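Local coordinates for protein serine--tRNA ligase, cytoplasmic (Candida albicans, PDB 3QO8) that catalyses the two-step attachment of serine to tRNA(Ser), activating serine with ATP to Ser-AMP and passing it to the tRNA acceptor end, at residues Asp33-Glu38 with Ser103-Val108; Met213-Met218 with Glu238-Leu243; Gly257-Ser262 with Glu382-Ile387; Val337-Gly342 with Ala349-Leu354. All coordinates share one frame; numbering follows the deposited sequence.

Interaction 1: Asp33-Glu38 with Ser103-Val108; sequences DEIIAE and SKINQV
Ile35 and Lys104 mark the closest backbone approach, CA to CA 6.4 Å, of two helical segments that run antiparallel with axes 9.7 Å apart and 154° between their directions. They belong to helix 30-65 and helix 74-107 of the N-terminal tRNA-binding extension. Ile35 supplies the apolar part of the contact. Its CG1 sits 3.6 Å from CB of Lys104, while the two side chains slide past each other in opposite directions. One carbon further out, Ile35 CD1 meets Val108 CG2 at 3.5 Å, and on the other branch Ile35 CG2 lies 3.7 Å from Ile105 CG1. Phe7 and Leu101 also pack on Ile35. The Lys104 chain runs extended to CE and then bends (chi4 -59°), which carries NZ to Glu34 OE1 at 2.9 Å, a salt bridge in which OE1 is met nearly along its C-O bond. Glu34 and Glu38, one helical turn apart, both cross the lysine at about a right angle. Glu38 OE2 lies against Lys104 CE at a short 2.9 Å, with Lys104 NZ 4.2 Å away. One ammonium group thus lies near two carboxylates, which would be expected to stabilise its charged form beside an isoleucine-valine seam.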
loop_
_atom_site.group_PDB
_atom_site.type_symbol
_atom_site.label_atom_id
_atom_site.label_comp_id
_atom_site.label_asym_id
_atom_site.label_seq_id
_atom_site.Cartn_x
_atom_site.Cartn_y
_atom_site.Cartn_z
ATOM N N ASP A 33 -15.018 -29.925 -24.974
ATOM C CA ASP A 33 -15.195 -30.330 -26.364
ATOM C C ASP A 33 -14.706 -29.253 -27.336
ATOM O O ASP A 33 -14.068 -29.564 -28.343
ATOM C CB ASP A 33 -16.655 -30.671 -26.644
ATOM C CG ASP A 33 -17.066 -32.008 -26.048
ATOM O OD1 ASP A 33 -16.288 -32.983 -26.167
ATOM O OD2 ASP A 33 -18.168 -32.080 -25.460
ATOM N N GLU A 34 -14.995 -27.992 -27.029
ATOM C CA GLU A 34 -14.562 -26.879 -27.875
ATOM C C GLU A 34 -13.052 -26.808 -27.963
ATOM O O GLU A 34 -12.482 -26.568 -29.032
ATOM C CB GLU A 34 -15.107 -25.555 -27.341
ATOM C CG GLU A 34 -16.624 -25.545 -27.230
ATOM C CD GLU A 34 -17.169 -24.238 -26.701
ATOM O OE1 GLU A 34 -16.363 -23.337 -26.388
ATOM O OE2 GLU A 34 -18.409 -24.114 -26.597
ATOM N N ILE A 35 -12.404 -26.997 -26.823
ATOM C CA ILE A 35 -10.954 -26.954 -26.766
ATOM C C ILE A 35 -10.377 -28.057 -27.652
ATOM O O ILE A 35 -9.453 -27.823 -28.429
ATOM C CB ILE A 35 -10.467 -27.065 -25.314
ATOM C CG1 ILE A 35 -10.670 -25.722 -24.614
ATOM C CG2 ILE A 35 -9.008 -27.494 -25.255
ATOM C CD1 ILE A 35 -10.691 -25.806 -23.121
ATOM N N ILE A 36 -10.966 -29.247 -27.578
ATOM C CA ILE A 36 -10.509 -30.362 -28.397
ATOM C C ILE A 36 -10.687 -30.083 -29.890
ATOM O O ILE A 36 -9.802 -30.384 -30.693
ATOM C CB ILE A 36 -11.223 -31.674 -28.014
ATOM C CG1 ILE A 36 -10.910 -32.038 -26.559
ATOM C CG2 ILE A 36 -10.820 -32.796 -28.957
ATOM C CD1 ILE A 36 -11.735 -33.241 -26.024
ATOM N N ALA A 37 -11.822 -29.499 -30.264
ATOM C CA ALA A 37 -12.081 -29.210 -31.670
ATOM C C ALA A 37 -11.055 -28.214 -32.206
ATOM O O ALA A 37 -10.388 -28.463 -33.220
ATOM C CB ALA A 37 -13.499 -28.679 -31.858
ATOM N N GLU A 38 -10.913 -27.091 -31.512
ATOM C CA GLU A 38 -9.977 -26.061 -31.941
ATOM C C GLU A 38 -8.550 -26.597 -32.017
ATOM O O GLU A 38 -7.785 -26.220 -32.900
ATOM C CB GLU A 38 -10.076 -24.837 -31.033
ATOM C CG GLU A 38 -11.504 -24.315 -30.927
ATOM C CD GLU A 38 -11.582 -22.856 -30.525
ATOM O OE1 GLU A 38 -10.527 -22.258 -30.218
ATOM O OE2 GLU A 38 -12.704 -22.305 -30.526
ATOM N N SER A 103 -6.956 -19.170 -25.037
ATOM C CA SER A 103 -7.969 -18.373 -24.359
ATOM C C SER A 103 -9.015 -19.267 -23.718
ATOM O O SER A 103 -9.467 -19.010 -22.601
ATOM C CB SER A 103 -8.646 -17.426 -25.345
ATOM O OG SER A 103 -9.852 -16.917 -24.809
ATOM N N LYS A 104 -9.409 -20.312 -24.440
ATOM C CA LYS A 104 -10.391 -21.256 -23.934
ATOM C C LYS A 104 -9.805 -22.085 -22.802
ATOM O O LYS A 104 -10.429 -22.248 -21.760
ATOM C CB LYS A 104 -10.909 -22.156 -25.052
ATOM C CG LYS A 104 -11.891 -21.459 -25.979
ATOM C CD LYS A 104 -12.561 -22.442 -26.926
ATOM C CE LYS A 104 -13.591 -21.747 -27.801
ATOM N NZ LYS A 104 -14.648 -21.079 -26.997
ATOM N N ILE A 105 -8.598 -22.599 -23.002
ATOM C CA ILE A 105 -7.964 -23.409 -21.974
ATOM C C ILE A 105 -7.814 -22.612 -20.684
ATOM O O ILE A 105 -7.965 -23.148 -19.582
ATOM C CB ILE A 105 -6.612 -23.936 -22.438
ATOM C CG1 ILE A 105 -6.825 -24.978 -23.546
ATOM C CG2 ILE A 105 -5.834 -24.511 -21.263
ATOM C CD1 ILE A 105 -5.564 -25.381 -24.252
ATOM N N ASN A 106 -7.556 -21.319 -20.831
ATOM C CA ASN A 106 -7.406 -20.437 -19.684
ATOM C C ASN A 106 -8.661 -20.344 -18.821
ATOM O O ASN A 106 -8.581 -20.056 -17.630
ATOM C CB ASN A 106 -6.975 -19.040 -20.138
ATOM C CG ASN A 106 -6.794 -18.093 -18.982
ATOM O OD1 ASN A 106 -5.871 -18.245 -18.181
ATOM N ND2 ASN A 106 -7.674 -17.101 -18.885
ATOM N N GLN A 107 -9.814 -20.587 -19.428
ATOM C CA GLN A 107 -11.081 -20.540 -18.708
ATOM C C GLN A 107 -11.343 -21.790 -17.850
ATOM O O GLN A 107 -12.160 -21.751 -16.934
ATOM C CB GLN A 107 -12.239 -20.347 -19.683
ATOM C CG GLN A 107 -12.159 -19.093 -20.519
ATOM C CD GLN A 107 -13.365 -18.941 -21.412
ATOM O OE1 GLN A 107 -14.504 -19.047 -20.955
ATOM N NE2 GLN A 107 -13.127 -18.709 -22.696
ATOM N N VAL A 108 -10.649 -22.886 -18.144
ATOM C CA VAL A 108 -10.885 -24.144 -17.443
ATOM C C VAL A 108 -10.165 -24.185 -16.093
ATOM O O VAL A 108 -8.947 -24.000 -16.017
ATOM C CB VAL A 108 -10.450 -25.354 -18.293
ATOM C CG1 VAL A 108 -10.712 -26.663 -17.544
ATOM C CG2 VAL A 108 -11.173 -25.344 -19.638
#

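Interaction 2: Met213-Met218 with Glu238-Leu243; sequences MNKEVM and EDEKYL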
loop_
_atom_site.group_PDB
_atom_site.type_symbol
_atom_site.label_atom_id
_atom_site.label_comp_id
_atom_site.label_asym_id
_atom_site.label_seq_id
_atom_site.Cartn_x
_atom_site.Cartn_y
_atom_site.Cartn_z
ATOM N N MET A 213 1.956 -4.577 -9.020
ATOM C CA MET A 213 2.424 -5.548 -10.007
ATOM C C MET A 213 2.116 -5.059 -11.399
ATOM O O MET A 213 1.082 -4.423 -11.617
ATOM C CB MET A 213 1.756 -6.910 -9.814
ATOM C CG MET A 213 2.372 -7.765 -8.733
ATOM S SD MET A 213 1.615 -9.407 -8.667
ATOM C CE MET A 213 2.239 -10.253 -10.109
ATOM N N ASN A 214 3.012 -5.360 -12.338
ATOM C CA ASN A 214 2.747 -5.107 -13.745
ATOM C C ASN A 214 1.532 -5.923 -14.162
ATOM O O ASN A 214 1.322 -7.016 -13.650
ATOM C CB ASN A 214 3.952 -5.496 -14.601
ATOM C CG ASN A 214 5.107 -4.509 -14.470
ATOM O OD1 ASN A 214 4.895 -3.303 -14.338
ATOM N ND2 ASN A 214 6.331 -5.020 -14.505
ATOM N N LYS A 215 0.741 -5.394 -15.089
ATOM C CA LYS A 215 -0.471 -6.068 -15.536
ATOM C C LYS A 215 -0.194 -7.441 -16.147
ATOM O O LYS A 215 -0.871 -8.418 -15.834
ATOM C CB LYS A 215 -1.230 -5.191 -16.536
ATOM C CG LYS A 215 -1.681 -3.855 -15.960
ATOM C CD LYS A 215 -2.730 -3.172 -16.835
ATOM C CE LYS A 215 -2.135 -2.646 -18.138
ATOM N NZ LYS A 215 -3.148 -1.886 -18.927
ATOM N N GLU A 216 0.804 -7.514 -17.016
ATOM C CA GLU A 216 1.108 -8.759 -17.707
ATOM C C GLU A 216 1.481 -9.883 -16.735
ATOM O O GLU A 216 1.133 -11.038 -16.954
ATOM C CB GLU A 216 2.221 -8.555 -18.734
ATOM C CG GLU A 216 2.042 -7.328 -19.629
ATOM C CD GLU A 216 2.664 -6.060 -19.044
ATOM O OE1 GLU A 216 3.063 -5.173 -19.834
ATOM O OE2 GLU A 216 2.755 -5.945 -17.802
ATOM N N VAL A 217 2.190 -9.550 -15.664
ATOM C CA VAL A 217 2.539 -10.553 -14.665
ATOM C C VAL A 217 1.317 -10.935 -13.819
ATOM O O VAL A 217 1.089 -12.116 -13.528
ATOM C CB VAL A 217 3.692 -10.082 -13.737
ATOM C CG1 VAL A 217 4.251 -11.258 -12.958
ATOM C CG2 VAL A 217 4.790 -9.425 -14.545
ATOM N N MET A 218 0.533 -9.940 -13.421
ATOM C CA MET A 218 -0.648 -10.212 -12.605
ATOM C C MET A 218 -1.584 -11.150 -13.368
ATOM O O MET A 218 -2.139 -12.103 -12.811
ATOM C CB MET A 218 -1.363 -8.903 -12.230
ATOM C CG MET A 218 -2.663 -9.101 -11.443
ATOM S SD MET A 218 -2.441 -9.855 -9.810
ATOM C CE MET A 218 -2.007 -8.384 -8.868
ATOM N N GLU A 238 1.453 7.440 -17.880
ATOM C CA GLU A 238 0.760 6.821 -19.003
ATOM C C GLU A 238 0.637 5.310 -18.832
ATOM O O GLU A 238 0.047 4.635 -19.670
ATOM C CB GLU A 238 1.473 7.141 -20.318
ATOM C CG GLU A 238 1.676 8.630 -20.576
ATOM C CD GLU A 238 0.376 9.379 -20.823
ATOM O OE1 GLU A 238 -0.703 8.748 -20.785
ATOM O OE2 GLU A 238 0.435 10.605 -21.062
ATOM N N ASP A 239 1.199 4.786 -17.746
ATOM C CA ASP A 239 1.179 3.348 -17.495
ATOM C C ASP A 239 0.158 2.985 -16.417
ATOM O O ASP A 239 -0.358 3.852 -15.709
ATOM C CB ASP A 239 2.566 2.840 -17.082
ATOM C CG ASP A 239 3.628 3.097 -18.142
ATOM O OD1 ASP A 239 3.498 2.558 -19.264
ATOM O OD2 ASP A 239 4.599 3.828 -17.847
ATOM N N GLU A 240 -0.126 1.695 -16.301
ATOM C CA GLU A 240 -1.027 1.200 -15.274
ATOM C C GLU A 240 -0.392 -0.003 -14.604
ATOM O O GLU A 240 0.327 -0.769 -15.244
ATOM C CB GLU A 240 -2.369 0.794 -15.888
ATOM C CG GLU A 240 -3.102 1.927 -16.589
ATOM C CD GLU A 240 -4.351 1.455 -17.318
ATOM O OE1 GLU A 240 -4.661 0.246 -17.248
ATOM O OE2 GLU A 240 -5.019 2.292 -17.965
ATOM N N LYS A 241 -0.654 -0.151 -13.310
ATOM C CA LYS A 241 -0.270 -1.333 -12.565
ATOM C C LYS A 241 -1.495 -1.748 -11.744
ATOM O O LYS A 241 -2.501 -1.047 -11.718
ATOM C CB LYS A 241 0.941 -1.044 -11.655
ATOM C CG LYS A 241 2.169 -0.462 -12.404
ATOM C CD LYS A 241 3.351 -0.280 -11.463
ATOM C CE LYS A 241 4.542 0.371 -12.185
ATOM N NZ LYS A 241 5.065 -0.441 -13.325
ATOM N N TYR A 242 -1.413 -2.888 -11.085
ATOM C CA TYR A 242 -2.450 -3.281 -10.142
ATOM C C TYR A 242 -1.889 -3.329 -8.727
ATOM O O TYR A 242 -0.731 -3.684 -8.528
ATOM C CB TYR A 242 -3.009 -4.650 -10.522
ATOM C CG TYR A 242 -3.853 -4.612 -11.771
ATOM C CD1 TYR A 242 -5.222 -4.409 -11.697
ATOM C CD2 TYR A 242 -3.278 -4.749 -13.027
ATOM C CE1 TYR A 242 -6.000 -4.361 -12.837
ATOM C CE2 TYR A 242 -4.048 -4.700 -14.173
ATOM C CZ TYR A 242 -5.407 -4.506 -14.074
ATOM O OH TYR A 242 -6.176 -4.460 -15.217
ATOM N N LEU A 243 -2.712 -2.972 -7.750
ATOM C CA LEU A 243 -2.413 -3.287 -6.360
ATOM C C LEU A 243 -2.738 -4.755 -6.092
ATOM O O LEU A 243 -3.737 -5.281 -6.600
ATOM C CB LEU A 243 -3.230 -2.391 -5.430
ATOM C CG LEU A 243 -2.749 -0.935 -5.381
ATOM C CD1 LEU A 243 -3.703 -0.119 -4.515
ATOM C CD2 LEU A 243 -1.332 -0.872 -4.824
HETATM O O HOH W 1 1.404 -2.808 -15.988
#
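Lys215 and Tyr242 cross obliquely, with Lys215 CB at the edge of the phenol ring, in its plane and 3.7 Å from Tyr242 CE2. The bend at chi3 (-71°) sets Lys215 CE toward Glu240; NZ beyond it donates to Glu240 OE1 at 3.1 Å in a salt bridge. Lys215 NZ meets OE1 from above the carboxylate plane, 57° out of it. Asn214 and Lys241 are oriented differently: their side chains lie side by side and point the same way, and Lys241 NZ donates to Asn214 OD1 at 3.0 Å. The same ammonium also bonds the carbonyl of Val173 of the second subunit, so this pair sits at the dimer interface. Met218 CE packs 4.2 Å from Tyr242 CB, and the ring meets Phe227 edge-to-face. The backbones form an antiparallel hydrogen-bonded pair, Met213 N to Tyr242 O at 2.9 Å and Tyr242 N to Met213 O at 3.0 Å, the second nearly straight at 171°. The strand pairing belongs to a small three-stranded antiparallel sheet, 212-214, 239-243 and 233-236. Two lysines thus serve different ends: Lys215 ties the helix start to the strand by charge, whereas Lys241, shared between an amide oxygen and a carbonyl of the partner chain, links this sheet to the second subunit.

Interaction 3: Gly257-Ser262 with Glu382-Ile387; sequences GEWFES and EIRCGI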
loop_
_atom_site.group_PDB
_atom_site.type_symbol
_atom_site.label_atom_id
_atom_site.label_comp_id
_atom_site.label_asym_id
_atom_site.label_seq_id
_atom_site.Cartn_x
_atom_site.Cartn_y
_atom_site.Cartn_z
ATOM N N GLY A 257 9.778 -18.393 -14.688
ATOM C CA GLY A 257 10.803 -18.616 -15.695
ATOM C C GLY A 257 12.064 -19.243 -15.143
ATOM O O GLY A 257 13.101 -19.221 -15.795
ATOM N N GLU A 258 11.986 -19.792 -13.934
ATOM C CA GLU A 258 13.144 -20.434 -13.322
ATOM C C GLU A 258 12.954 -21.946 -13.316
ATOM O O GLU A 258 11.888 -22.443 -13.660
ATOM C CB GLU A 258 13.410 -19.878 -11.915
ATOM C CG GLU A 258 13.807 -18.401 -11.941
ATOM C CD GLU A 258 13.968 -17.793 -10.552
ATOM O OE1 GLU A 258 14.265 -18.532 -9.591
ATOM O OE2 GLU A 258 13.800 -16.569 -10.428
ATOM N N TRP A 259 14.001 -22.674 -12.949
ATOM C CA TRP A 259 14.018 -24.120 -13.118
ATOM C C TRP A 259 14.690 -24.738 -11.911
ATOM O O TRP A 259 15.878 -24.518 -11.684
ATOM C CB TRP A 259 14.803 -24.477 -14.395
ATOM C CG TRP A 259 14.653 -25.915 -14.845
ATOM C CD1 TRP A 259 14.292 -26.988 -14.077
ATOM C CD2 TRP A 259 14.857 -26.425 -16.172
ATOM N NE1 TRP A 259 14.266 -28.131 -14.843
ATOM C CE2 TRP A 259 14.603 -27.811 -16.133
ATOM C CE3 TRP A 259 15.235 -25.844 -17.387
ATOM C CZ2 TRP A 259 14.714 -28.626 -17.263
ATOM C CZ3 TRP A 259 15.338 -26.656 -18.506
ATOM C CH2 TRP A 259 15.090 -28.026 -18.437
ATOM N N PHE A 260 13.927 -25.490 -11.122
ATOM C CA PHE A 260 14.498 -26.239 -10.019
ATOM C C PHE A 260 14.945 -27.591 -10.567
ATOM O O PHE A 260 14.211 -28.573 -10.514
ATOM C CB PHE A 260 13.481 -26.373 -8.876
ATOM C CG PHE A 260 13.107 -25.050 -8.255
ATOM C CD1 PHE A 260 13.898 -24.486 -7.265
ATOM C CD2 PHE A 260 11.984 -24.358 -8.684
ATOM C CE1 PHE A 260 13.561 -23.265 -6.694
ATOM C CE2 PHE A 260 11.644 -23.137 -8.120
ATOM C CZ PHE A 260 12.430 -22.593 -7.125
ATOM N N GLU A 261 16.153 -27.616 -11.126
ATOM C CA GLU A 261 16.605 -28.769 -11.895
ATOM C C GLU A 261 17.141 -29.899 -11.019
ATOM O O GLU A 261 17.318 -31.022 -11.490
ATOM C CB GLU A 261 17.632 -28.348 -12.956
ATOM C CG GLU A 261 19.076 -28.367 -12.488
ATOM C CD GLU A 261 19.429 -27.237 -11.542
ATOM O OE1 GLU A 261 18.580 -26.357 -11.289
ATOM O OE2 GLU A 261 20.575 -27.230 -11.052
ATOM N N SER A 262 17.383 -29.608 -9.745
ATOM C CA SER A 262 17.756 -30.648 -8.786
ATOM C C SER A 262 16.824 -30.557 -7.587
ATOM O O SER A 262 17.227 -30.130 -6.508
ATOM C CB SER A 262 19.207 -30.488 -8.340
ATOM O OG SER A 262 20.062 -30.376 -9.460
ATOM N N GLU A 382 5.857 -20.699 -15.910
ATOM C CA GLU A 382 7.011 -21.487 -16.347
ATOM C C GLU A 382 8.020 -21.705 -15.226
ATOM O O GLU A 382 9.185 -21.301 -15.329
ATOM C CB GLU A 382 7.688 -20.843 -17.564
ATOM C CG GLU A 382 6.783 -20.710 -18.781
ATOM C CD GLU A 382 6.487 -22.038 -19.459
ATOM O OE1 GLU A 382 7.123 -23.052 -19.102
ATOM O OE2 GLU A 382 5.620 -22.067 -20.358
ATOM N N ILE A 383 7.569 -22.345 -14.153
ATOM C CA ILE A 383 8.451 -22.691 -13.048
ATOM C C ILE A 383 8.695 -24.194 -13.075
ATOM O O ILE A 383 7.900 -24.981 -12.561
ATOM C CB ILE A 383 7.875 -22.257 -11.693
ATOM C CG1 ILE A 383 7.464 -20.785 -11.745
ATOM C CG2 ILE A 383 8.895 -22.514 -10.573
ATOM C CD1 ILE A 383 6.775 -20.289 -10.455
ATOM N N ARG A 384 9.798 -24.591 -13.701
ATOM C CA ARG A 384 10.033 -25.997 -13.995
ATOM C C ARG A 384 10.631 -26.771 -12.827
ATOM O O ARG A 384 11.333 -26.217 -11.978
ATOM C CB ARG A 384 10.905 -26.163 -15.251
ATOM C CG ARG A 384 10.278 -25.561 -16.492
ATOM C CD ARG A 384 11.108 -25.826 -17.743
ATOM N NE ARG A 384 11.217 -27.253 -18.031
ATOM C CZ ARG A 384 11.659 -27.748 -19.183
ATOM N NH1 ARG A 384 12.025 -26.926 -20.165
ATOM N NH2 ARG A 384 11.734 -29.062 -19.355
ATOM N N CYS A 385 10.343 -28.064 -12.812
ATOM C CA CYS A 385 10.819 -28.958 -11.776
ATOM C C CYS A 385 11.482 -30.190 -12.390
ATOM O O CYS A 385 10.851 -30.936 -13.137
ATOM C CB CYS A 385 9.651 -29.400 -10.898
ATOM S SG CYS A 385 10.144 -30.410 -9.497
ATOM N N GLY A 386 12.752 -30.393 -12.063
ATOM C CA GLY A 386 13.485 -31.581 -12.462
ATOM C C GLY A 386 13.589 -31.840 -13.957
ATOM O O GLY A 386 13.290 -30.965 -14.782
ATOM N N ILE A 387 14.029 -33.059 -14.279
ATOM C CA ILE A 387 14.172 -33.569 -15.647
ATOM C C ILE A 387 14.288 -32.485 -16.710
ATOM O O ILE A 387 15.167 -32.542 -17.569
ATOM C CB ILE A 387 13.026 -34.545 -16.018
ATOM C CG1 ILE A 387 13.288 -35.195 -17.377
ATOM C CG2 ILE A 387 11.680 -33.831 -16.007
ATOM C CD1 ILE A 387 12.225 -36.191 -17.794
#
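Trp259 and Arg384 lie side by side on one face of a two-stranded parallel sheet, strands 259-260 and 384-385, pointing the same way in a cation-pi stack. From its base, Arg384 CB sits over the face of the five-membered ring of Trp259, 3.7 Å from the centroid, a CH-pi contact. CD comes next, nearest CD2 and CE3 of the indole. The bend at chi3 (62°) places NE over CZ2 and CE2, offset toward the rim. At the tip, CZ lies 3.5 Å from Trp259 CH2, which falls over the centre of the guanidinium; NH1 faces CH2 and CZ3, and NH2 faces CH2 and CZ2. CZ is 3.8 Å from the six-membered-ring centroid, over the face, with the planes 13° apart. On the face that carries Phe260 and Cys385, Phe260 CE2 at the ring edge meets Ile383 CG2 at 3.7 Å; Leu306 of strand 297-307 packs against both. Backbone bonds set the parallel register: Arg384 N to Glu258 O, Phe260 N to Arg384 O at 2.8 Å, and Gly386 N to Phe260 O. Glu258 OE1 is hydrogen-bonded to His255, and OE2 forms a salt bridge with Arg168 of the second subunit. The indole N-H is used as well: Trp259 NE1 donates to Gly386 O at 3.0 Å, with the donor 38° above the carbonyl plane.

Interaction 4: Val337-Gly342 with Ala349-Leu354; sequences VGIVSG and AKKYDL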
loop_
_atom_site.group_PDB
_atom_site.type_symbol
_atom_site.label_atom_id
_atom_site.label_comp_id
_atom_site.label_asym_id
_atom_site.label_seq_id
_atom_site.Cartn_x
_atom_site.Cartn_y
_atom_site.Cartn_z
ATOM N N VAL A 337 -12.363 -26.738 7.723
ATOM C CA VAL A 337 -13.388 -27.262 6.826
ATOM C C VAL A 337 -12.879 -27.458 5.410
ATOM O O VAL A 337 -12.128 -26.634 4.887
ATOM C CB VAL A 337 -14.655 -26.360 6.806
ATOM C CG1 VAL A 337 -15.270 -26.279 8.205
ATOM C CG2 VAL A 337 -14.324 -24.964 6.302
ATOM N N GLY A 338 -13.302 -28.552 4.788
ATOM C CA GLY A 338 -12.958 -28.837 3.410
ATOM C C GLY A 338 -13.977 -28.188 2.494
ATOM O O GLY A 338 -15.134 -28.598 2.447
ATOM N N ILE A 339 -13.537 -27.174 1.759
ATOM C CA ILE A 339 -14.430 -26.373 0.927
ATOM C C ILE A 339 -15.005 -27.166 -0.254
ATOM O O ILE A 339 -14.271 -27.872 -0.957
ATOM C CB ILE A 339 -13.694 -25.096 0.408
ATOM C CG1 ILE A 339 -13.177 -24.265 1.583
ATOM C CG2 ILE A 339 -14.614 -24.258 -0.469
ATOM C CD1 ILE A 339 -14.291 -23.772 2.537
ATOM N N VAL A 340 -16.311 -27.031 -0.480
ATOM C CA VAL A 340 -16.987 -27.767 -1.553
ATOM C C VAL A 340 -16.473 -27.355 -2.931
ATOM O O VAL A 340 -16.020 -26.222 -3.117
ATOM C CB VAL A 340 -18.529 -27.576 -1.519
ATOM C CG1 VAL A 340 -19.124 -28.220 -0.269
ATOM C CG2 VAL A 340 -18.890 -26.088 -1.602
ATOM N N SER A 341 -16.573 -28.267 -3.893
ATOM C CA SER A 341 -16.040 -28.027 -5.238
ATOM C C SER A 341 -16.534 -26.724 -5.864
ATOM O O SER A 341 -15.788 -26.055 -6.568
ATOM C CB SER A 341 -16.360 -29.196 -6.165
ATOM O OG SER A 341 -17.754 -29.487 -6.151
ATOM N N GLY A 342 -17.789 -26.369 -5.603
ATOM C CA GLY A 342 -18.403 -25.219 -6.243
ATOM C C GLY A 342 -17.903 -23.877 -5.750
ATOM O O GLY A 342 -18.238 -22.844 -6.322
ATOM N N ALA A 349 -6.924 -27.043 -6.579
ATOM C CA ALA A 349 -7.398 -28.413 -6.730
ATOM C C ALA A 349 -8.066 -28.873 -5.431
ATOM O O ALA A 349 -8.915 -29.754 -5.450
ATOM C CB ALA A 349 -6.253 -29.356 -7.100
ATOM N N LYS A 350 -7.678 -28.259 -4.314
ATOM C CA LYS A 350 -8.239 -28.582 -3.001
ATOM C C LYS A 350 -8.022 -27.395 -2.085
ATOM O O LYS A 350 -6.955 -26.771 -2.132
ATOM C CB LYS A 350 -7.531 -29.806 -2.413
ATOM C CG LYS A 350 -8.087 -30.287 -1.071
ATOM C CD LYS A 350 -7.311 -31.489 -0.560
ATOM C CE LYS A 350 -7.881 -32.011 0.759
ATOM N NZ LYS A 350 -9.261 -32.587 0.637
ATOM N N LYS A 351 -9.006 -27.087 -1.241
ATOM C CA LYS A 351 -8.869 -25.983 -0.299
ATOM C C LYS A 351 -9.465 -26.300 1.077
ATOM O O LYS A 351 -10.560 -26.855 1.173
ATOM C CB LYS A 351 -9.532 -24.733 -0.867
ATOM C CG LYS A 351 -9.382 -23.499 0.003
ATOM C CD LYS A 351 -9.784 -22.271 -0.775
ATOM C CE LYS A 351 -11.155 -21.805 -0.367
ATOM N NZ LYS A 351 -11.634 -20.726 -1.260
ATOM N N TYR A 352 -8.729 -25.956 2.131
ATOM C CA TYR A 352 -9.227 -26.029 3.507
ATOM C C TYR A 352 -9.296 -24.623 4.038
ATOM O O TYR A 352 -8.367 -23.844 3.833
ATOM C CB TYR A 352 -8.261 -26.786 4.420
ATOM C CG TYR A 352 -8.366 -28.297 4.430
ATOM C CD1 TYR A 352 -9.209 -28.977 3.564
ATOM C CD2 TYR A 352 -7.605 -29.044 5.323
ATOM C CE1 TYR A 352 -9.280 -30.358 3.587
ATOM C CE2 TYR A 352 -7.668 -30.412 5.348
ATOM C CZ TYR A 352 -8.504 -31.067 4.485
ATOM O OH TYR A 352 -8.552 -32.440 4.536
ATOM N N ASP A 353 -10.366 -24.296 4.755
ATOM C CA ASP A 353 -10.403 -23.033 5.471
ATOM C C ASP A 353 -10.310 -23.325 6.966
ATOM O O ASP A 353 -10.846 -24.331 7.455
ATOM C CB ASP A 353 -11.702 -22.266 5.188
ATOM C CG ASP A 353 -11.701 -21.571 3.831
ATOM O OD1 ASP A 353 -10.756 -21.770 3.031
ATOM O OD2 ASP A 353 -12.671 -20.833 3.561
ATOM N N LEU A 354 -9.603 -22.467 7.688
ATOM C CA LEU A 354 -9.665 -22.487 9.136
ATOM C C LEU A 354 -10.598 -21.339 9.478
ATOM O O LEU A 354 -10.390 -20.202 9.050
ATOM C CB LEU A 354 -8.280 -22.305 9.779
ATOM C CG LEU A 354 -8.236 -22.395 11.315
ATOM C CD1 LEU A 354 -6.911 -22.959 11.810
ATOM C CD2 LEU A 354 -8.524 -21.051 11.969
HETATM O O HOH W 2 -11.657 -28.439 -0.787
#
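Val337 and Asp353 form an antiparallel hydrogen-bonded pair: Val337 N to Asp353 O and Asp353 N to Val337 O are both 2.9 Å. A third backbone bond, Ile339 N to Lys351 O at 3.1 Å, extends the ladder, with Gly338 and Tyr352 as the non-hydrogen-bonded pair between. Beyond it, a water donates to Ile339 O and accepts from Lys351 N. Among weaker contacts, Tyr352 CA approaches Val337 O at 3.3 Å in a CA-H...O geometry, and Tyr352 CD1 lies 3.8 Å from Gly338 CA. The van der Waals contacts centre on Ile339, whose CG1 meets Lys351 CE at 3.7 Å; chi2 of -60° turns its CD1 to the Asp353 carboxylate, 3.5 Å from OD2. Asp353 OD1 is hydrogen-bonded to Ser369 OG. Ser369 and Glu366 bind magnesium, and a magnesium ion lies about 4 Å from the Lys351 side chain, nearest atoms. These features describe a beta hairpin, strands 334-338 and 350-358, in the largely antiparallel sheet of the class II catalytic core.

In the fold
Along the chain the contacts come as interaction 1, then interaction 2, then interaction 3, with interaction 4 nested inside the loop that interaction 3 closes. Their centres lie 26 to 30 Å apart and none touches another; the nearest atoms of interactions 1 and 2 are about 9 Å apart, those of interactions 2 and 4 about 17 Å. Interaction 1 joins two long helices of the tRNA-binding extension, while the catalytic core holds interactions 3 and 4. Interactions 2, 3 and 4 use separate sheets: the three-stranded antiparallel sheet, the two-stranded parallel pair and the large mixed sheet near bound magnesium. Interactions 2 and 3 also reach the second subunit, whereas interaction 4 lies deeper, beside the catalytic pocket.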